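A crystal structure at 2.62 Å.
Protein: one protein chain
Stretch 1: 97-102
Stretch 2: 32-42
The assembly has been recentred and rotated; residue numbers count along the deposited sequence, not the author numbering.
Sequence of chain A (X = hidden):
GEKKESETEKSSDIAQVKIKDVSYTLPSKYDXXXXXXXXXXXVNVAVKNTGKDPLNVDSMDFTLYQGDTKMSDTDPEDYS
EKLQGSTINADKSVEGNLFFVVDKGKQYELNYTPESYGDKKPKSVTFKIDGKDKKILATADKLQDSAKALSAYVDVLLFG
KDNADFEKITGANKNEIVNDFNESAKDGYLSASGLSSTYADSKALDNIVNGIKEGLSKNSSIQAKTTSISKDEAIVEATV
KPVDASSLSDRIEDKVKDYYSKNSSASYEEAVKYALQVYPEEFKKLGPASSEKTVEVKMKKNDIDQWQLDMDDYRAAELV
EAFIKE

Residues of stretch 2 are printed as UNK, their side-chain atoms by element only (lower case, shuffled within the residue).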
ATOM      1  N   ASN A  97       9.371   0.672  22.182  1.00 71.03           N
ATOM      2  CA  ASN A  97       9.059   1.721  21.221  1.00 68.40           C
ATOM      3  C   ASN A  97       8.005   2.690  21.719  1.00 69.05           C
ATOM      4  O   ASN A  97       7.106   2.302  22.478  1.00 69.19           O
ATOM      5  CB  ASN A  97       8.556   1.109  19.905  1.00 70.23           C
ATOM      6  CG  ASN A  97       9.550   0.287  19.146  1.00 93.78           C
ATOM      7  OD1 ASN A  97      10.572   0.771  18.660  1.00 87.41           O
ATOM      8  ND2 ASN A  97       9.187  -0.950  18.899  1.00 92.07           N
ATOM      9  N   LEU A  98       8.082   3.939  21.211  1.00 60.86           N
ATOM     10  CA  LEU A  98       7.157   5.026  21.484  1.00 57.47           C
ATOM     11  C   LEU A  98       6.654   5.528  20.157  1.00 62.79           C
ATOM     12  O   LEU A  98       7.381   5.497  19.169  1.00 64.63           O
ATOM     13  CB  LEU A  98       7.797   6.156  22.304  1.00 55.76           C
ATOM     14  CG  LEU A  98       8.630   5.797  23.517  1.00 59.65           C
ATOM     15  CD1 LEU A  98       9.501   6.950  23.886  1.00 58.04           C
ATOM     16  CD2 LEU A  98       7.755   5.350  24.709  1.00 61.93           C
ATOM     17  N   PHE A  99       5.395   5.942  20.112  1.00 57.54           N
ATOM     18  CA  PHE A  99       4.738   6.350  18.882  1.00 55.29           C
ATOM     19  C   PHE A  99       4.045   7.693  19.073  1.00 56.99           C
ATOM     20  O   PHE A  99       3.345   7.899  20.073  1.00 56.14           O
ATOM     21  CB  PHE A  99       3.725   5.268  18.467  1.00 57.86           C
ATOM     22  CG  PHE A  99       4.301   3.882  18.295  1.00 60.42           C
ATOM     23  CD1 PHE A  99       4.460   3.038  19.386  1.00 63.91           C
ATOM     24  CD2 PHE A  99       4.617   3.394  17.030  1.00 62.83           C
ATOM     25  CE1 PHE A  99       4.998   1.762  19.229  1.00 67.02           C
ATOM     26  CE2 PHE A  99       5.156   2.118  16.873  1.00 66.59           C
ATOM     27  CZ  PHE A  99       5.360   1.319  17.975  1.00 66.46           C
ATOM     28  N   PHE A 100       4.258   8.611  18.120  1.00 52.58           N
ATOM     29  CA  PHE A 100       3.725   9.958  18.188  1.00 52.34           C
ATOM     30  C   PHE A 100       3.261  10.425  16.840  1.00 59.77           C
ATOM     31  O   PHE A 100       3.958  10.224  15.853  1.00 59.61           O
ATOM     32  CB  PHE A 100       4.782  10.932  18.730  1.00 53.34           C
ATOM     33  CG  PHE A 100       5.274  10.618  20.121  1.00 55.01           C
ATOM     34  CD1 PHE A 100       4.538  10.992  21.238  1.00 58.04           C
ATOM     35  CD2 PHE A 100       6.482   9.956  20.316  1.00 57.68           C
ATOM     36  CE1 PHE A 100       4.986  10.689  22.524  1.00 59.22           C
ATOM     37  CE2 PHE A 100       6.939   9.669  21.603  1.00 60.59           C
ATOM     38  CZ  PHE A 100       6.179  10.019  22.697  1.00 58.51           C
ATOM     39  N   VAL A 101       2.100  11.082  16.812  1.00 58.63           N
ATOM     40  CA  VAL A 101       1.505  11.631  15.599  1.00 60.24           C
ATOM     41  C   VAL A 101       2.286  12.896  15.246  1.00 66.11           C
ATOM     42  O   VAL A 101       2.309  13.836  16.040  1.00 65.74           O
ATOM     43  CB  VAL A 101      -0.013  11.909  15.799  1.00 64.51           C
ATOM     44  CG1 VAL A 101      -0.655  12.408  14.520  1.00 63.62           C
ATOM     45  CG2 VAL A 101      -0.739  10.682  16.337  1.00 64.66           C
ATOM     46  N   VAL A 102       2.926  12.899  14.065  1.00 63.67           N
ATOM     47  CA  VAL A 102       3.791  13.977  13.565  1.00 63.61           C
ATOM     48  C   VAL A 102       3.567  14.293  12.076  1.00 67.54           C
ATOM     49  O   VAL A 102       3.179  13.433  11.283  1.00 66.00           O
ATOM     50  CB  VAL A 102       5.307  13.636  13.775  1.00 66.94           C
ATOM     51  CG1 VAL A 102       5.678  13.596  15.248  1.00 66.26           C
ATOM     52  CG2 VAL A 102       5.722  12.334  13.067  1.00 66.21           C
ATOM     53  N   UNK A  32      -7.052   6.678  14.968  1.00 89.22           N
ATOM     54  CA  UNK A  32      -8.045   7.714  14.695  1.00 90.63           C
ATOM     55  C   UNK A  32      -7.506   9.116  15.018  1.00 95.24           C
ATOM     56  O   UNK A  32      -8.184  10.106  14.738  1.00 95.97           O
ATOM     57  c   UNK A  32      -9.358   7.433  15.463  1.00 95.56           C
ATOM     58  c   UNK A  32     -11.092   5.043  12.901  1.00128.90           C
ATOM     59  c   UNK A  32     -10.693   6.367  13.514  1.00121.47           C
ATOM     60  c   UNK A  32     -10.149   6.213  14.952  1.00113.13           C
ATOM     61  n   UNK A  32     -11.540   5.194  11.489  1.00133.73           N
ATOM     62  N   UNK A  33      -6.273   9.204  15.546  1.00 91.32           N
ATOM     63  CA  UNK A  33      -5.641  10.486  15.896  1.00 90.55           C
ATOM     64  C   UNK A  33      -4.778  11.089  14.747  1.00 92.84           C
ATOM     65  O   UNK A  33      -4.415  12.267  14.833  1.00 92.37           O
ATOM     66  c   UNK A  33      -4.807  10.348  17.171  1.00 93.40           C
ATOM     67  o   UNK A  33      -4.053   9.148  17.217  1.00101.63           O
ATOM     68  N   UNK A  34      -4.483  10.317  13.678  1.00 88.39           N
ATOM     69  CA  UNK A  34      -3.658  10.803  12.566  1.00 87.59           C
ATOM     70  C   UNK A  34      -4.478  11.258  11.348  1.00 94.98           C
ATOM     71  O   UNK A  34      -5.566  10.734  11.080  1.00 97.00           O
ATOM     72  c   UNK A  34      -1.819   9.161  13.181  1.00 86.63           C
ATOM     73  c   UNK A  34      -2.685   9.721  12.086  1.00 92.51           C
ATOM     74  o   UNK A  34      -3.446   8.676  11.493  1.00101.79           O
ATOM     75  N   UNK A  35      -3.907  12.200  10.587  1.00 91.73           N
ATOM     76  CA  UNK A  35      -4.430  12.695   9.325  1.00 92.74           C
ATOM     77  C   UNK A  35      -3.786  11.898   8.205  1.00 98.74           C
ATOM     78  O   UNK A  35      -2.818  11.157   8.454  1.00 97.57           O
ATOM     79  o   UNK A  35      -4.953  14.863  10.125  1.00106.14           O
ATOM     80  c   UNK A  35      -4.152  14.183   9.177  1.00 95.92           C
ATOM     81  N   UNK A  36      -4.327  12.009   6.978  1.00 96.59           N
ATOM     82  CA  UNK A  36      -3.801  11.254   5.832  1.00 95.94           C
ATOM     83  C   UNK A  36      -2.393  11.751   5.465  1.00 97.55           C
ATOM     84  O   UNK A  36      -1.569  10.995   4.922  1.00 96.83           O
ATOM     85  c   UNK A  36      -4.756  11.366   4.619  1.00 99.21           C
ATOM     86  o   UNK A  36      -6.499  10.320   5.902  1.00112.33           O
ATOM     87  c   UNK A  36      -6.202  10.922   4.833  1.00111.87           C
ATOM     88  o   UNK A  36      -7.032  11.151   3.920  1.00119.27           O
ATOM     89  N   UNK A  37      -2.129  13.024   5.807  1.00 92.11           N
ATOM     90  CA  UNK A  37      -0.874  13.704   5.545  1.00 91.09           C
ATOM     91  C   UNK A  37       0.117  13.573   6.718  1.00 89.48           C
ATOM     92  O   UNK A  37       1.253  14.053   6.619  1.00 89.67           O
ATOM     93  o   UNK A  37      -1.765  14.693   2.951  1.00114.07           O
ATOM     94  c   UNK A  37      -2.074  15.316   4.013  1.00114.47           C
ATOM     95  o   UNK A  37      -3.102  16.023   4.123  1.00126.60           O
ATOM     96  c   UNK A  37      -1.172  15.169   5.226  1.00 95.04           C
ATOM     97  N   UNK A  38      -0.294  12.896   7.806  1.00 80.38           N
ATOM     98  CA  UNK A  38       0.574  12.704   8.964  1.00 77.02           C
ATOM     99  C   UNK A  38       1.150  11.318   8.986  1.00 78.53           C
ATOM    100  O   UNK A  38       0.605  10.392   8.367  1.00 79.57           O
ATOM    101  n   UNK A  38      -0.654  15.826  12.489  1.00 74.59           N
ATOM    102  o   UNK A  38      -2.113  14.182  12.048  1.00 71.17           O
ATOM    103  c   UNK A  38      -0.256  14.461  10.561  1.00 72.47           C
ATOM    104  c   UNK A  38      -1.077  14.796  11.768  1.00 79.95           C
ATOM    105  c   UNK A  38      -0.155  12.985  10.281  1.00 76.97           C
ATOM    106  N   UNK A  39       2.275  11.190   9.705  1.00 70.67           N
ATOM    107  CA  UNK A  39       2.986   9.942   9.930  1.00 68.04           C
ATOM    108  C   UNK A  39       3.035   9.682  11.419  1.00 69.05           C
ATOM    109  O   UNK A  39       2.528  10.481  12.219  1.00 68.81           O
ATOM    110  c   UNK A  39       4.514  10.127   7.812  1.00 73.76           C
ATOM    111  c   UNK A  39       5.961  10.238   7.392  1.00 74.41           C
ATOM    112  c   UNK A  39       4.405   9.998   9.334  1.00 68.26           C
ATOM    113  c   UNK A  39       3.867   8.921   7.095  1.00 76.03           C
ATOM    114  N   UNK A  40       3.633   8.566  11.799  1.00 62.75           N
ATOM    115  CA  UNK A  40       3.788   8.213  13.197  1.00 61.04           C
ATOM    116  C   UNK A  40       5.273   8.065  13.422  1.00 65.71           C
ATOM    117  O   UNK A  40       5.914   7.310  12.690  1.00 67.72           O
ATOM    118  c   UNK A  40       1.465   7.259  13.514  1.00 62.86           C
ATOM    119  c   UNK A  40       2.958   6.954  13.579  1.00 63.84           C
ATOM    120  c   UNK A  40       3.339   6.424  14.963  1.00 64.05           C
ATOM    121  N   UNK A  41       5.836   8.821  14.380  1.00 60.30           N
ATOM    122  CA  UNK A  41       7.260   8.743  14.677  1.00 59.44           C
ATOM    123  C   UNK A  41       7.481   7.612  15.672  1.00 65.39           C
ATOM    124  O   UNK A  41       6.900   7.625  16.760  1.00 64.31           O
ATOM    125  c   UNK A  41       9.991  10.516  14.096  1.00 63.42           C
ATOM    126  c   UNK A  41       7.776  10.090  15.206  1.00 58.60           C
ATOM    127  c   UNK A  41       9.286  10.233  15.408  1.00 62.92           C
ATOM    128  c   UNK A  41       9.578  11.323  16.392  1.00 61.11           C
ATOM    129  N   UNK A  42       8.265   6.593  15.260  1.00 63.34           N
ATOM    130  CA  UNK A  42       8.585   5.423  16.092  1.00 63.93           C
ATOM    131  C   UNK A  42       9.970   5.641  16.671  1.00 68.36           C
ATOM    132  O   UNK A  42      10.963   5.650  15.934  1.00 70.45           O
ATOM    133  n   UNK A  42       8.485  -0.853  14.961  1.00102.65           N
ATOM    134  c   UNK A  42       9.077   0.348  15.623  1.00 90.57           C
ATOM    135  c   UNK A  42       8.675   2.813  16.053  1.00 72.03           C
ATOM    136  c   UNK A  42       8.420   1.620  15.154  1.00 70.89           C
ATOM    137  c   UNK A  42       8.484   4.113  15.273  1.00 66.90           C
TER

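Position 32 carries four carbons in an unbranched row ending in a nitrogen, and this side chain is out of reach of stretch 1; it is Lys-32. Position 33 has one carbon and one oxygen, the composition of serine. The oxygen, OG of Ser-33, lies 3.8 Å from CG2 of Val-101. At position 34 the first carbon bears one oxygen and one carbon, a fork that identifies Thr-34; its methyl CG2 packs 3.7 Å from CG2 of Val-101.

Position 35, again one carbon and one oxygen, is Ser-35, and it does not touch stretch 1. Positions 36 and 37 each show two carbons, the second carrying two oxygens. They are Asp-36 and Asp-37, both exposed and clear of the strand, in the middle of a type I turn that begins at Ser-35 and ends at position 38.

Position 38 has three carbons, the third carrying one oxygen and one nitrogen, as in glutamine. OE1 of Gln-38 accepts a hydrogen bond from N of Ser-35 (3.0 Å), while N of Gln-38 donates to O of Ser-35 (3.1 Å), so side chain and backbone both tie the turn together. The same OE1 sits 3.4 Å from CG1 of Val-101.

Four carbons forked at the second mark position 39 as leucine; the end of the Leu-39 side chain leads away from stretch 1, leaving its backbone to make the closer contacts. Position 40 has three carbons, forked at the first, and is Val-40. Its CG1 meets CB of Phe-99 at 3.7 Å and lies at the edge of that ring. Position 41 repeats the four-carbon fork of leucine, and CB of Leu-41 packs 3.7 Å from CG2 of Val-102. Position 42 is a row of four carbons ending in nitrogen, Lys-42. With all four chi angles t, it extends past Phe-99, CG of Lys-42 lying 3.7 Å from CE2 of Phe-99. Further along, CE of Lys-42 comes within 3.4 Å of OD1 of Asn-97.

The contact is an antiparallel strand pairing. N of Leu-39 donates to O of Val-102 (2.9 Å) and N of Val-102 to O of Leu-39 (3.1 Å); N of Leu-41 donates to O of Phe-100 (2.8 Å) and N of Phe-100 to O of Leu-41 (3.1 Å). Between these pairs, CA of Val-40 approaches O of Phe-100 at 3.3 Å. Alternation puts Phe-99, Val-101, Val-40 and Lys-42 on one face and Phe-100, Val-102, Leu-39 and Leu-41 on the other, so side-chain packing reinforces the backbone ladder on both faces.

Stretch 2 (32-42) KSTSDDQLVLK
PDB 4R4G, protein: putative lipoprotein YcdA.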